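Local coordinates for protein amphinase-2 (Rana pipiens, PDB 2P7S) that cleaves RNA as a secreted, cytotoxic endonuclease of the pancreatic ribonuclease family, acting on polymeric RNA and on dinucleotides such as CpA and UpA, at residues T13-S18 and P43-I48; A22-N27 and T77-P82; G39-I44 and I83-S88; K68-Q73 and N94-T99. One frame throughout, in Å; residues are numbered along the deposited sequence.

Interaction 1. Residues T13-S18 and P43-I48; sequences TKHITS and PINTFI. With GOL (glycerol), chain E; ACT (acetate ion), chain D; ACT (acetate ion), chain C.
His15 turns its imidazole edge to strand 45-49. With CG beside its backbone N (chi1 -61°), ND1 points at Thr46 O, 2.8 Å away. The bond is nearly straight (174°) and lies in the ring and carbonyl planes. This fixes the ring rotation and leaves NE2 to donate to OXT of the acetate that His107 and Phe108 also hold. Glycerol C2 lies in the ring plane beside CE1. Both small molecules probably come from the crystallisation liquor. Lys14 CG covers one ring face near its rim. The Asn45 amide crosses the ring obliquely, its plane 29° away. Its ND2 donates to Lys14 O at 3.0 Å and sits above the rim of the Phe47 ring. The extended Lys14 chain reaches glycerol O3 with NZ, which also forms a salt bridge with Asp38. Ile16 and Ile48 form a parallel beta bridge: Ile48 N donates to His15 O at 2.6 Å, and Thr17 N to Ile48 O. An alanine in place of His15 would remove the ring and probably leave Thr46 O and the acetate without these donors. By similarity, His15 is the proton acceptor and Asn45 and Thr46 bind substrate, consistent with the ribonuclease A-type active site.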
loop_
_atom_site.group_PDB
_atom_site.type_symbol
_atom_site.label_atom_id
_atom_site.label_comp_id
_atom_site.label_asym_id
_atom_site.label_seq_id
_atom_site.Cartn_x
_atom_site.Cartn_y
_atom_site.Cartn_z
ATOM N N THR A 13 0.371 -4.784 6.494
ATOM C CA THR A 13 -0.931 -4.571 7.112
ATOM C C THR A 13 -1.625 -3.343 6.532
ATOM O O THR A 13 -2.799 -3.388 6.176
ATOM C CB THR A 13 -0.790 -4.396 8.655
ATOM O OG1 THR A 13 -0.322 -5.622 9.238
ATOM C CG2 THR A 13 -2.134 -4.036 9.283
ATOM N N LYS A 14 -0.877 -2.254 6.423
ATOM C CA LYS A 14 -1.419 -1.010 5.918
ATOM C C LYS A 14 -1.614 -0.920 4.401
ATOM O O LYS A 14 -2.539 -0.250 3.944
ATOM C CB LYS A 14 -0.530 0.154 6.371
ATOM C CG LYS A 14 -1.118 1.524 6.070
ATOM C CD LYS A 14 -0.278 2.655 6.655
ATOM C CE LYS A 14 -0.989 3.987 6.471
ATOM N NZ LYS A 14 -0.167 5.124 6.947
ATOM N N HIS A 15 -0.773 -1.602 3.629
ATOM C CA HIS A 15 -0.842 -1.494 2.172
ATOM C C HIS A 15 -1.099 -2.711 1.308
ATOM O O HIS A 15 -1.400 -2.554 0.125
ATOM C CB HIS A 15 0.445 -0.844 1.659
ATOM C CG HIS A 15 0.664 0.535 2.180
ATOM N ND1 HIS A 15 -0.113 1.599 1.788
ATOM C CD2 HIS A 15 1.549 1.022 3.083
ATOM C CE1 HIS A 15 0.283 2.686 2.425
ATOM N NE2 HIS A 15 1.289 2.364 3.218
ATOM N N ILE A 16 -0.963 -3.915 1.846
ATOM C CA ILE A 16 -1.183 -5.077 1.003
ATOM C C ILE A 16 -2.490 -5.789 1.313
ATOM O O ILE A 16 -2.806 -6.066 2.471
ATOM C CB ILE A 16 -0.007 -6.070 1.100
ATOM C CG1 ILE A 16 1.308 -5.335 0.806
ATOM C CG2 ILE A 16 -0.197 -7.191 0.082
ATOM C CD1 ILE A 16 2.530 -6.231 0.723
ATOM N N THR A 17 -3.261 -6.068 0.267
ATOM C CA THR A 17 -4.531 -6.744 0.457
ATOM C C THR A 17 -4.714 -7.955 -0.446
ATOM O O THR A 17 -4.293 -7.955 -1.611
ATOM C CB THR A 17 -5.731 -5.784 0.237
ATOM O OG1 THR A 17 -6.947 -6.491 0.518
ATOM C CG2 THR A 17 -5.776 -5.276 -1.196
ATOM N N SER A 18 -5.336 -8.995 0.108
ATOM C CA SER A 18 -5.608 -10.214 -0.643
ATOM C C SER A 18 -7.009 -10.120 -1.262
ATOM O O SER A 18 -7.439 -11.011 -1.994
ATOM C CB SER A 18 -5.530 -11.435 0.277
ATOM O OG SER A 18 -6.520 -11.379 1.292
ATOM N N PRO A 43 -7.025 10.456 6.025
ATOM C CA PRO A 43 -7.345 11.122 4.756
ATOM C C PRO A 43 -7.062 10.355 3.464
ATOM O O PRO A 43 -7.825 10.460 2.497
ATOM C CB PRO A 43 -6.556 12.435 4.844
ATOM C CG PRO A 43 -5.408 12.082 5.724
ATOM C CD PRO A 43 -6.046 11.241 6.797
ATOM N N ILE A 44 -5.985 9.581 3.426
ATOM C CA ILE A 44 -5.679 8.856 2.200
ATOM C C ILE A 44 -4.751 7.657 2.366
ATOM O O ILE A 44 -3.849 7.664 3.214
ATOM C CB ILE A 44 -5.067 9.820 1.154
ATOM C CG1 ILE A 44 -4.826 9.085 -0.168
ATOM C CG2 ILE A 44 -3.758 10.411 1.693
ATOM C CD1 ILE A 44 -4.416 9.998 -1.309
ATOM N N ASN A 45 -4.989 6.625 1.561
ATOM C CA ASN A 45 -4.151 5.424 1.578
ATOM C C ASN A 45 -4.311 4.606 0.307
ATOM O O ASN A 45 -5.397 4.552 -0.270
ATOM C CB ASN A 45 -4.467 4.521 2.769
ATOM C CG ASN A 45 -3.400 3.446 2.970
ATOM O OD1 ASN A 45 -2.239 3.762 3.242
ATOM N ND2 ASN A 45 -3.781 2.183 2.818
ATOM N N THR A 46 -3.226 3.971 -0.126
ATOM C CA THR A 46 -3.255 3.141 -1.328
ATOM C C THR A 46 -3.029 1.674 -0.957
ATOM O O THR A 46 -2.129 1.347 -0.176
ATOM C CB THR A 46 -2.180 3.593 -2.348
ATOM O OG1 THR A 46 -2.519 4.894 -2.847
ATOM C CG2 THR A 46 -2.113 2.629 -3.517
ATOM N N PHE A 47 -3.874 0.802 -1.502
ATOM C CA PHE A 47 -3.797 -0.630 -1.252
ATOM C C PHE A 47 -3.316 -1.387 -2.481
ATOM O O PHE A 47 -3.738 -1.106 -3.600
ATOM C CB PHE A 47 -5.168 -1.159 -0.824
ATOM C CG PHE A 47 -5.647 -0.598 0.480
ATOM C CD1 PHE A 47 -6.363 0.594 0.525
ATOM C CD2 PHE A 47 -5.347 -1.247 1.674
ATOM C CE1 PHE A 47 -6.771 1.129 1.745
ATOM C CE2 PHE A 47 -5.748 -0.718 2.903
ATOM C CZ PHE A 47 -6.460 0.471 2.940
ATOM N N ILE A 48 -2.449 -2.368 -2.258
ATOM C CA ILE A 48 -1.877 -3.157 -3.343
ATOM C C ILE A 48 -2.531 -4.537 -3.373
ATOM O O ILE A 48 -2.422 -5.302 -2.416
ATOM C CB ILE A 48 -0.348 -3.333 -3.143
ATOM C CG1 ILE A 48 0.301 -1.982 -2.843
ATOM C CG2 ILE A 48 0.275 -3.948 -4.384
ATOM C CD1 ILE A 48 1.666 -2.104 -2.167
HETATM C C1 GOL E . 0.353 5.951 1.428
HETATM O O1 GOL E . -0.814 5.414 0.812
HETATM C C2 GOL E . 0.271 5.823 2.950
HETATM O O2 GOL E . -0.876 6.474 3.507
HETATM C C3 GOL E . 1.541 6.395 3.582
HETATM O O3 GOL E . 1.446 6.248 5.003
HETATM C C ACT D . 3.917 3.161 5.608
HETATM O O ACT D . 4.283 4.010 6.450
HETATM O OXT ACT D . 3.684 3.331 4.321
HETATM C CH3 ACT D . 3.713 1.748 6.135
HETATM C C ACT C . -0.985 7.866 -4.296
HETATM O O ACT C . 0.007 8.166 -5.000
HETATM O OXT ACT C . -1.039 7.056 -3.257
HETATM C CH3 ACT C . -2.301 8.521 -4.681
#

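Interaction 2. Residues A22-N27 and T77-P82; sequences ADFNCN and TTCKNP. With NAG (2-acetamido-2-deoxy-beta-D-glucopyranose), chain B.
A disulfide ties the start of helix 26-29 to strand 74-83 of the pancreatic ribonuclease fold. Cys26 SG and Cys79 SG are 2.0 Å apart, with a torsion of -84° about the S-S bond. Both sulfurs lie anti to their carbonyl carbon, and the two CB atoms point toward the opposite segment. No hydrogen bond crosses between the segments.

Apolar packing flanks the disulfide. Phe24 has CG anti to its backbone N (chi1 -164°), which swings the ring over to the strand. Cys79 SG meets the ring at its edge, 86° off the normal, in a sulfur-aromatic contact 3.8 Å from Phe24 CE2. Thr77 CG2 approaches Phe24 CD2 obliquely at 3.7 Å. The Phe24 ring meets that of Phe47.

At the helix start the contacts are polar. Asn25 is the N-cap, and its OD1 accepts a weak bond from Asn27 N at 2.8 Å. Asn25 ND2 lies 3.2 Å from NAG C8, the acetyl methyl. An alanine at Asn25 would remove the capping oxygen and probably loosen the first helical turn beside Cys26.

Asn27 carries the N-linked sugar. Its OD1 accepts from Tyr87 N, and its ND2 is bonded to NAG C1 at 1.4 Å.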
loop_
_atom_site.group_PDB
_atom_site.type_symbol
_atom_site.label_atom_id
_atom_site.label_comp_id
_atom_site.label_asym_id
_atom_site.label_seq_id
_atom_site.Cartn_x
_atom_site.Cartn_y
_atom_site.Cartn_z
ATOM N N ALA A 22 -12.989 -5.594 -6.751
ATOM C CA ALA A 22 -14.441 -5.512 -6.637
ATOM C C ALA A 22 -14.955 -5.701 -5.212
ATOM O O ALA A 22 -15.920 -5.053 -4.802
ATOM C CB ALA A 22 -15.073 -6.539 -7.553
ATOM N N ASP A 23 -14.320 -6.590 -4.456
ATOM C CA ASP A 23 -14.748 -6.843 -3.086
ATOM C C ASP A 23 -14.189 -5.845 -2.091
ATOM O O ASP A 23 -14.645 -5.783 -0.951
ATOM C CB ASP A 23 -14.341 -8.249 -2.633
ATOM C CG ASP A 23 -15.132 -9.333 -3.323
ATOM O OD1 ASP A 23 -16.319 -9.087 -3.628
ATOM O OD2 ASP A 23 -14.571 -10.429 -3.545
ATOM N N PHE A 24 -13.194 -5.073 -2.514
ATOM C CA PHE A 24 -12.591 -4.110 -1.611
ATOM C C PHE A 24 -13.526 -2.936 -1.378
ATOM O O PHE A 24 -14.146 -2.424 -2.311
ATOM C CB PHE A 24 -11.259 -3.595 -2.166
ATOM C CG PHE A 24 -10.417 -2.898 -1.137
ATOM C CD1 PHE A 24 -9.628 -3.629 -0.254
ATOM C CD2 PHE A 24 -10.458 -1.512 -1.012
ATOM C CE1 PHE A 24 -8.888 -2.991 0.749
ATOM C CE2 PHE A 24 -9.730 -0.865 -0.018
ATOM C CZ PHE A 24 -8.943 -1.603 0.865
ATOM N N ASN A 25 -13.615 -2.509 -0.125
ATOM C CA ASN A 25 -14.472 -1.389 0.233
ATOM C C ASN A 25 -13.715 -0.443 1.142
ATOM O O ASN A 25 -13.426 -0.768 2.295
ATOM C CB ASN A 25 -15.733 -1.881 0.950
ATOM C CG ASN A 25 -16.744 -0.771 1.173
ATOM O OD1 ASN A 25 -16.377 0.364 1.466
ATOM N ND2 ASN A 25 -18.024 -1.097 1.050
ATOM N N CYS A 26 -13.389 0.732 0.617
ATOM C CA CYS A 26 -12.669 1.726 1.398
ATOM C C CYS A 26 -13.357 2.057 2.722
ATOM O O CYS A 26 -12.700 2.190 3.755
ATOM C CB CYS A 26 -12.514 3.013 0.591
ATOM S SG CYS A 26 -11.294 2.930 -0.762
ATOM N N ASN A 27 -14.676 2.208 2.692
ATOM C CA ASN A 27 -15.405 2.553 3.909
ATOM C C ASN A 27 -15.238 1.520 5.002
ATOM O O ASN A 27 -15.301 1.845 6.188
ATOM C CB ASN A 27 -16.885 2.761 3.596
ATOM C CG ASN A 27 -17.095 3.821 2.557
ATOM O OD1 ASN A 27 -16.378 4.824 2.549
ATOM N ND2 ASN A 27 -18.067 3.615 1.674
ATOM N N THR A 77 -5.755 0.225 -5.362
ATOM C CA THR A 77 -6.973 0.906 -4.945
ATOM C C THR A 77 -6.570 2.043 -4.017
ATOM O O THR A 77 -5.889 1.835 -3.013
ATOM C CB THR A 77 -7.926 -0.023 -4.186
ATOM O OG1 THR A 77 -8.466 -0.987 -5.092
ATOM C CG2 THR A 77 -9.061 0.774 -3.555
ATOM N N THR A 78 -6.979 3.254 -4.362
ATOM C CA THR A 78 -6.656 4.397 -3.532
ATOM C C THR A 78 -7.939 4.911 -2.887
ATOM O O THR A 78 -8.932 5.138 -3.570
ATOM C CB THR A 78 -5.990 5.519 -4.378
ATOM O OG1 THR A 78 -4.710 5.065 -4.837
ATOM C CG2 THR A 78 -5.804 6.779 -3.549
ATOM N N CYS A 79 -7.917 5.042 -1.563
ATOM C CA CYS A 79 -9.060 5.552 -0.806
ATOM C C CYS A 79 -8.732 6.996 -0.437
ATOM O O CYS A 79 -7.689 7.257 0.169
ATOM C CB CYS A 79 -9.246 4.751 0.477
ATOM S SG CYS A 79 -9.509 2.971 0.214
ATOM N N LYS A 80 -9.616 7.930 -0.775
ATOM C CA LYS A 80 -9.336 9.330 -0.472
ATOM C C LYS A 80 -10.584 10.197 -0.311
ATOM O O LYS A 80 -11.720 9.722 -0.439
ATOM C CB LYS A 80 -8.474 9.921 -1.587
ATOM C CG LYS A 80 -9.191 9.986 -2.928
ATOM C CD LYS A 80 -8.297 10.598 -3.987
ATOM C CE LYS A 80 -9.046 10.817 -5.288
ATOM N NZ LYS A 80 -8.179 11.489 -6.295
ATOM N N ASN A 81 -10.344 11.474 -0.027
ATOM C CA ASN A 81 -11.398 12.471 0.130
ATOM C C ASN A 81 -12.535 12.053 1.053
ATOM O O ASN A 81 -13.712 12.115 0.679
ATOM C CB ASN A 81 -11.958 12.844 -1.244
ATOM C CG ASN A 81 -10.876 13.308 -2.198
ATOM O OD1 ASN A 81 -9.747 13.572 -1.779
ATOM N ND2 ASN A 81 -11.208 13.413 -3.479
ATOM N N PRO A 82 -12.205 11.637 2.281
ATOM C CA PRO A 82 -13.264 11.224 3.200
ATOM C C PRO A 82 -14.180 12.370 3.625
ATOM O O PRO A 82 -13.771 13.532 3.689
ATOM C CB PRO A 82 -12.484 10.654 4.380
ATOM C CG PRO A 82 -11.259 11.539 4.407
ATOM C CD PRO A 82 -10.886 11.596 2.942
HETATM C C1 NAG B . -18.212 4.503 0.537
HETATM C C2 NAG B . -18.886 3.758 -0.623
HETATM C C3 NAG B . -19.065 4.709 -1.809
HETATM C C4 NAG B . -19.868 5.925 -1.353
HETATM C C5 NAG B . -19.118 6.606 -0.200
HETATM C C6 NAG B . -19.827 7.841 0.342
HETATM C C7 NAG B . -18.653 1.477 -1.370
HETATM C C8 NAG B . -17.732 0.346 -1.797
HETATM N N2 NAG B . -18.076 2.620 -1.014
HETATM O O3 NAG B . -19.738 4.047 -2.869
HETATM O O4 NAG B . -20.038 6.841 -2.452
HETATM O O5 NAG B . -18.964 5.677 0.898
HETATM O O6 NAG B . -21.096 7.509 0.884
HETATM O O7 NAG B . -19.874 1.309 -1.369
#

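Interaction 3. Residues G39-I44 and I83-S88; sequences GQCKPI and IRCKYS. With NAG (2-acetamido-2-deoxy-beta-D-glucopyranose), chain B.
Lys42 O is held by one hydrogen bond across this contact, from Tyr87 OH. The bond is short, 2.6 Å, and uses a lone pair in the carbonyl plane. The tyrosine reaches over from the strand with CG beside its backbone N (chi1 -55°). It arrives hydroxyl first, with Lys42 O at the ring edge, in plane. The hydroxyl also packs closely on the backbone of Cys41, 3.1 Å from its CA.

The second tie is covalent. Cys41 SG and Cys85 SG join at 2.0 Å, with a torsion of -92° about the S-S bond. Cys41 SG lies anti to its backbone N, whereas Cys85 SG lies beside its own. Cys85 sits in a type I' turn from Ile83 to Lys86, closed by two backbone bonds. By similarity, Lys42, Pro43 and Ile44 bind substrate. One covalent bond and one directional hydrogen bond therefore fix two adjacent loop residues, Cys41 and Lys42, to the hairpin, at its turn and just past it.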
loop_
_atom_site.group_PDB
_atom_site.type_symbol
_atom_site.label_atom_id
_atom_site.label_comp_id
_atom_site.label_asym_id
_atom_site.label_seq_id
_atom_site.Cartn_x
_atom_site.Cartn_y
_atom_site.Cartn_z
ATOM N N GLY A 39 -3.960 4.506 12.584
ATOM C CA GLY A 39 -5.262 5.017 12.983
ATOM C C GLY A 39 -6.320 4.882 11.901
ATOM O O GLY A 39 -5.997 4.809 10.716
ATOM N N GLN A 40 -7.588 4.843 12.305
ATOM C CA GLN A 40 -8.686 4.725 11.349
ATOM C C GLN A 40 -9.152 6.083 10.832
ATOM O O GLN A 40 -8.849 7.124 11.413
ATOM C CB GLN A 40 -9.886 4.003 11.975
ATOM C CG GLN A 40 -9.670 2.525 12.260
ATOM C CD GLN A 40 -9.326 2.253 13.708
ATOM O OE1 GLN A 40 -10.129 2.513 14.606
ATOM N NE2 GLN A 40 -8.129 1.727 13.946
ATOM N N CYS A 41 -9.890 6.052 9.726
ATOM C CA CYS A 41 -10.432 7.254 9.105
ATOM C C CYS A 41 -9.366 8.266 8.683
ATOM O O CYS A 41 -9.553 9.471 8.827
ATOM C CB CYS A 41 -11.434 7.923 10.055
ATOM S SG CYS A 41 -12.381 9.294 9.318
ATOM N N LYS A 42 -8.249 7.779 8.157
ATOM C CA LYS A 42 -7.186 8.666 7.701
ATOM C C LYS A 42 -7.575 9.276 6.354
ATOM O O LYS A 42 -8.360 8.694 5.602
ATOM C CB LYS A 42 -5.868 7.892 7.588
ATOM C CG LYS A 42 -5.289 7.499 8.940
ATOM C CD LYS A 42 -4.932 8.739 9.752
ATOM C CE LYS A 42 -4.634 8.398 11.200
ATOM N NZ LYS A 42 -4.243 9.600 11.999
ATOM N N PRO A 43 -7.025 10.456 6.025
ATOM C CA PRO A 43 -7.345 11.122 4.756
ATOM C C PRO A 43 -7.062 10.355 3.464
ATOM O O PRO A 43 -7.825 10.460 2.497
ATOM C CB PRO A 43 -6.556 12.435 4.844
ATOM C CG PRO A 43 -5.408 12.082 5.724
ATOM C CD PRO A 43 -6.046 11.241 6.797
ATOM N N ILE A 44 -5.985 9.581 3.426
ATOM C CA ILE A 44 -5.679 8.856 2.200
ATOM C C ILE A 44 -4.751 7.657 2.366
ATOM O O ILE A 44 -3.849 7.664 3.214
ATOM C CB ILE A 44 -5.067 9.820 1.154
ATOM C CG1 ILE A 44 -4.826 9.085 -0.168
ATOM C CG2 ILE A 44 -3.758 10.411 1.693
ATOM C CD1 ILE A 44 -4.416 9.998 -1.309
ATOM N N ILE A 83 -15.428 12.013 3.893
ATOM C CA ILE A 83 -16.452 12.929 4.375
ATOM C C ILE A 83 -17.060 12.086 5.488
ATOM O O ILE A 83 -17.749 11.104 5.211
ATOM C CB ILE A 83 -17.549 13.204 3.323
ATOM C CG1 ILE A 83 -16.939 13.785 2.043
ATOM C CG2 ILE A 83 -18.584 14.167 3.908
ATOM C CD1 ILE A 83 -16.344 15.161 2.205
ATOM N N ARG A 84 -16.783 12.443 6.735
ATOM C CA ARG A 84 -17.289 11.677 7.870
ATOM C C ARG A 84 -16.873 10.209 7.741
ATOM O O ARG A 84 -17.659 9.295 7.982
ATOM C CB ARG A 84 -18.813 11.802 7.963
ATOM C CG ARG A 84 -19.269 13.142 8.527
ATOM C CD ARG A 84 -20.783 13.227 8.613
ATOM N NE ARG A 84 -21.399 13.254 7.291
ATOM C CZ ARG A 84 -21.322 14.279 6.448
ATOM N NH1 ARG A 84 -20.650 15.373 6.791
ATOM N NH2 ARG A 84 -21.914 14.210 5.262
ATOM N N CYS A 85 -15.617 10.014 7.347
ATOM C CA CYS A 85 -15.004 8.696 7.175
ATOM C C CYS A 85 -15.558 7.804 6.066
ATOM O O CYS A 85 -15.413 6.585 6.114
ATOM C CB CYS A 85 -15.008 7.943 8.506
ATOM S SG CYS A 85 -14.309 8.932 9.870
ATOM N N LYS A 86 -16.195 8.416 5.073
ATOM C CA LYS A 86 -16.720 7.698 3.912
ATOM C C LYS A 86 -15.863 8.230 2.761
ATOM O O LYS A 86 -15.705 9.443 2.602
ATOM C CB LYS A 86 -18.201 8.011 3.704
ATOM C CG LYS A 86 -19.110 7.438 4.790
ATOM C CD LYS A 86 -19.167 5.917 4.710
ATOM C CE LYS A 86 -20.209 5.339 5.658
ATOM N NZ LYS A 86 -19.846 5.517 7.096
ATOM N N TYR A 87 -15.327 7.323 1.952
ATOM C CA TYR A 87 -14.396 7.698 0.889
ATOM C C TYR A 87 -14.764 7.577 -0.580
ATOM O O TYR A 87 -15.707 6.885 -0.956
ATOM C CB TYR A 87 -13.110 6.887 1.047
ATOM C CG TYR A 87 -12.432 6.965 2.389
ATOM C CD1 TYR A 87 -13.011 6.407 3.529
ATOM C CD2 TYR A 87 -11.185 7.578 2.512
ATOM C CE1 TYR A 87 -12.357 6.461 4.765
ATOM C CE2 TYR A 87 -10.530 7.637 3.729
ATOM C CZ TYR A 87 -11.114 7.080 4.850
ATOM O OH TYR A 87 -10.443 7.145 6.045
ATOM N N SER A 88 -13.955 8.252 -1.401
ATOM C CA SER A 88 -14.047 8.173 -2.848
ATOM C C SER A 88 -13.042 7.049 -3.112
ATOM O O SER A 88 -12.016 6.958 -2.428
ATOM C CB SER A 88 -13.571 9.464 -3.521
ATOM O OG SER A 88 -14.564 10.470 -3.428
HETATM C C1 NAG B . -18.212 4.503 0.537
HETATM C C2 NAG B . -18.886 3.758 -0.623
HETATM C C3 NAG B . -19.065 4.709 -1.809
HETATM C C4 NAG B . -19.868 5.925 -1.353
HETATM C C5 NAG B . -19.118 6.606 -0.200
HETATM C C6 NAG B . -19.827 7.841 0.342
HETATM C C7 NAG B . -18.653 1.477 -1.370
HETATM C C8 NAG B . -17.732 0.346 -1.797
HETATM N N2 NAG B . -18.076 2.620 -1.014
HETATM O O3 NAG B . -19.738 4.047 -2.869
HETATM O O4 NAG B . -20.038 6.841 -2.452
HETATM O O5 NAG B . -18.964 5.677 0.898
HETATM O O6 NAG B . -21.096 7.509 0.884
HETATM O O7 NAG B . -19.874 1.309 -1.369
#

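Interaction 4. Residues K68-Q73 and N94-T99; sequences KSSTQQ and NFICIT
The two segments run antiparallel, with Lys68 and Ile98 as a hydrogen-bonded pair and Ser69 and Cys97 as a non-hydrogen-bonded pair. Lys68 N donates to Ile98 O at 2.8 Å, and Ile98 N returns a bond to Lys68 O. Two residues on, Ser70 N donates to Ile96 O at 3.0 Å. Ser70 OG takes the crowded position between its backbone N and carbonyl carbon (chi1 64°). It accepts from Ile96 N at 3.1 Å, nearly straight at 164°, and donates to Gln72 O at 2.8 Å. Ser70 OG thus stands in for a backbone acceptor and holds the chain as it turns.

Beyond it, Gln73 CG sits over the centre of the Phe95 ring in a CH-pi contact, 3.8 Å from the centroid. Thr71 O lies at the ring edge. Lys113 makes a cation-pi contact with the same ring. Cys97 is disulfide-bonded to Cys114, tying in the C-terminus. Strand 65-69 is thus paired antiparallel with strand 86-101 in the mixed sheet of the pancreatic ribonuclease fold.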
loop_
_atom_site.group_PDB
_atom_site.type_symbol
_atom_site.label_atom_id
_atom_site.label_comp_id
_atom_site.label_asym_id
_atom_site.label_seq_id
_atom_site.Cartn_x
_atom_site.Cartn_y
_atom_site.Cartn_z
ATOM N N LYS A 68 12.654 3.063 -4.043
ATOM C CA LYS A 68 12.811 2.225 -5.228
ATOM C C LYS A 68 11.515 2.141 -6.033
ATOM O O LYS A 68 10.431 2.032 -5.462
ATOM C CB LYS A 68 13.223 0.803 -4.823
ATOM C CG LYS A 68 14.599 0.685 -4.175
ATOM C CD LYS A 68 15.705 0.992 -5.176
ATOM C CE LYS A 68 17.084 0.725 -4.579
ATOM N NZ LYS A 68 18.172 0.967 -5.571
ATOM N N SER A 69 11.633 2.187 -7.358
ATOM C CA SER A 69 10.472 2.071 -8.242
ATOM C C SER A 69 10.325 0.591 -8.583
ATOM O O SER A 69 11.323 -0.094 -8.797
ATOM C CB SER A 69 10.684 2.856 -9.547
ATOM O OG SER A 69 10.732 4.255 -9.327
ATOM N N SER A 70 9.094 0.092 -8.627
ATOM C CA SER A 70 8.876 -1.307 -8.969
ATOM C C SER A 70 9.045 -1.458 -10.477
ATOM O O SER A 70 8.747 -0.538 -11.234
ATOM C CB SER A 70 7.470 -1.756 -8.557
ATOM O OG SER A 70 6.476 -1.057 -9.286
ATOM N N THR A 71 9.529 -2.614 -10.911
ATOM C CA THR A 71 9.730 -2.854 -12.329
ATOM C C THR A 71 8.474 -3.450 -12.947
ATOM O O THR A 71 8.329 -3.501 -14.168
ATOM C CB THR A 71 10.939 -3.789 -12.569
ATOM O OG1 THR A 71 10.795 -4.981 -11.785
ATOM C CG2 THR A 71 12.230 -3.085 -12.178
ATOM N N GLN A 72 7.560 -3.891 -12.091
ATOM C CA GLN A 72 6.303 -4.468 -12.539
ATOM C C GLN A 72 5.152 -3.580 -12.070
ATOM O O GLN A 72 5.310 -2.798 -11.131
ATOM C CB GLN A 72 6.147 -5.880 -11.972
ATOM C CG GLN A 72 6.326 -5.962 -10.466
ATOM C CD GLN A 72 6.169 -7.376 -9.933
ATOM O OE1 GLN A 72 5.160 -8.039 -10.182
ATOM N NE2 GLN A 72 7.167 -7.841 -9.187
ATOM N N GLN A 73 4.006 -3.691 -12.735
ATOM C CA GLN A 73 2.833 -2.899 -12.375
ATOM C C GLN A 73 1.919 -3.716 -11.464
ATOM O O GLN A 73 1.851 -4.940 -11.583
ATOM C CB GLN A 73 2.042 -2.495 -13.626
ATOM C CG GLN A 73 2.782 -1.614 -14.627
ATOM C CD GLN A 73 1.864 -1.118 -15.743
ATOM O OE1 GLN A 73 0.943 -0.336 -15.502
ATOM N NE2 GLN A 73 2.110 -1.578 -16.966
ATOM N N ASN A 94 -0.488 0.390 -12.135
ATOM C CA ASN A 94 0.657 1.260 -12.336
ATOM C C ASN A 94 1.812 0.717 -11.520
ATOM O O ASN A 94 1.661 -0.268 -10.791
ATOM C CB ASN A 94 0.308 2.667 -11.842
ATOM C CG ASN A 94 1.181 3.744 -12.457
ATOM O OD1 ASN A 94 2.244 3.464 -13.011
ATOM N ND2 ASN A 94 0.733 4.991 -12.352
ATOM N N PHE A 95 2.968 1.353 -11.652
ATOM C CA PHE A 95 4.129 0.947 -10.885
ATOM C C PHE A 95 3.936 1.683 -9.569
ATOM O O PHE A 95 3.032 2.519 -9.447
ATOM C CB PHE A 95 5.429 1.432 -11.539
ATOM C CG PHE A 95 5.527 1.137 -13.007
ATOM C CD1 PHE A 95 4.870 1.940 -13.937
ATOM C CD2 PHE A 95 6.275 0.055 -13.463
ATOM C CE1 PHE A 95 4.957 1.669 -15.303
ATOM C CE2 PHE A 95 6.369 -0.225 -14.822
ATOM C CZ PHE A 95 5.709 0.584 -15.745
ATOM N N ILE A 96 4.765 1.374 -8.582
ATOM C CA ILE A 96 4.669 2.058 -7.308
ATOM C C ILE A 96 6.055 2.463 -6.857
ATOM O O ILE A 96 7.056 1.894 -7.293
ATOM C CB ILE A 96 4.005 1.181 -6.215
ATOM C CG1 ILE A 96 4.819 -0.100 -5.990
ATOM C CG2 ILE A 96 2.574 0.861 -6.621
ATOM C CD1 ILE A 96 4.280 -0.985 -4.863
ATOM N N CYS A 97 6.102 3.473 -6.002
ATOM C CA CYS A 97 7.349 3.980 -5.468
ATOM C C CYS A 97 7.288 3.761 -3.967
ATOM O O CYS A 97 6.377 4.251 -3.295
ATOM C CB CYS A 97 7.502 5.477 -5.777
ATOM S SG CYS A 97 8.964 6.203 -4.970
ATOM N N ILE A 98 8.254 3.014 -3.446
ATOM C CA ILE A 98 8.287 2.717 -2.021
ATOM C C ILE A 98 9.662 2.980 -1.433
ATOM O O ILE A 98 10.649 3.118 -2.161
ATOM C CB ILE A 98 7.941 1.227 -1.749
ATOM C CG1 ILE A 98 9.002 0.326 -2.381
ATOM C CG2 ILE A 98 6.571 0.888 -2.310
ATOM C CD1 ILE A 98 8.783 -1.154 -2.132
ATOM N N THR A 99 9.722 3.063 -0.112
ATOM C CA THR A 99 10.998 3.254 0.561
ATOM C C THR A 99 11.353 1.868 1.064
ATOM O O THR A 99 10.505 1.174 1.625
ATOM C CB THR A 99 10.899 4.184 1.782
ATOM O OG1 THR A 99 10.332 5.437 1.389
ATOM C CG2 THR A 99 12.284 4.423 2.377
#

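In the fold
All four contacts reach one mixed sheet. Interactions 1 and 2 have centres about 9 Å apart and meet where strands 45-49 and 74-83 pair. Interactions 2 and 3 are equally close, on the same side of the chain's centre, beside the glycan. Interaction 3 shares Pro43 and Ile44 with interaction 1, so the putative substrate-binding run continues from the disulfide-tied loop into the active site. Interaction 4 also uses strand 86-101 but lies on the opposite side, its centre about 25 Å from that of interaction 3. Ile48 CD1 packs on Ile96 CD1, joining it to interaction 1. Interaction 1 closes before interaction 4 opens. Segments of interaction 2 alternate with those of the others, so ties distant in sequence converge on one sheet.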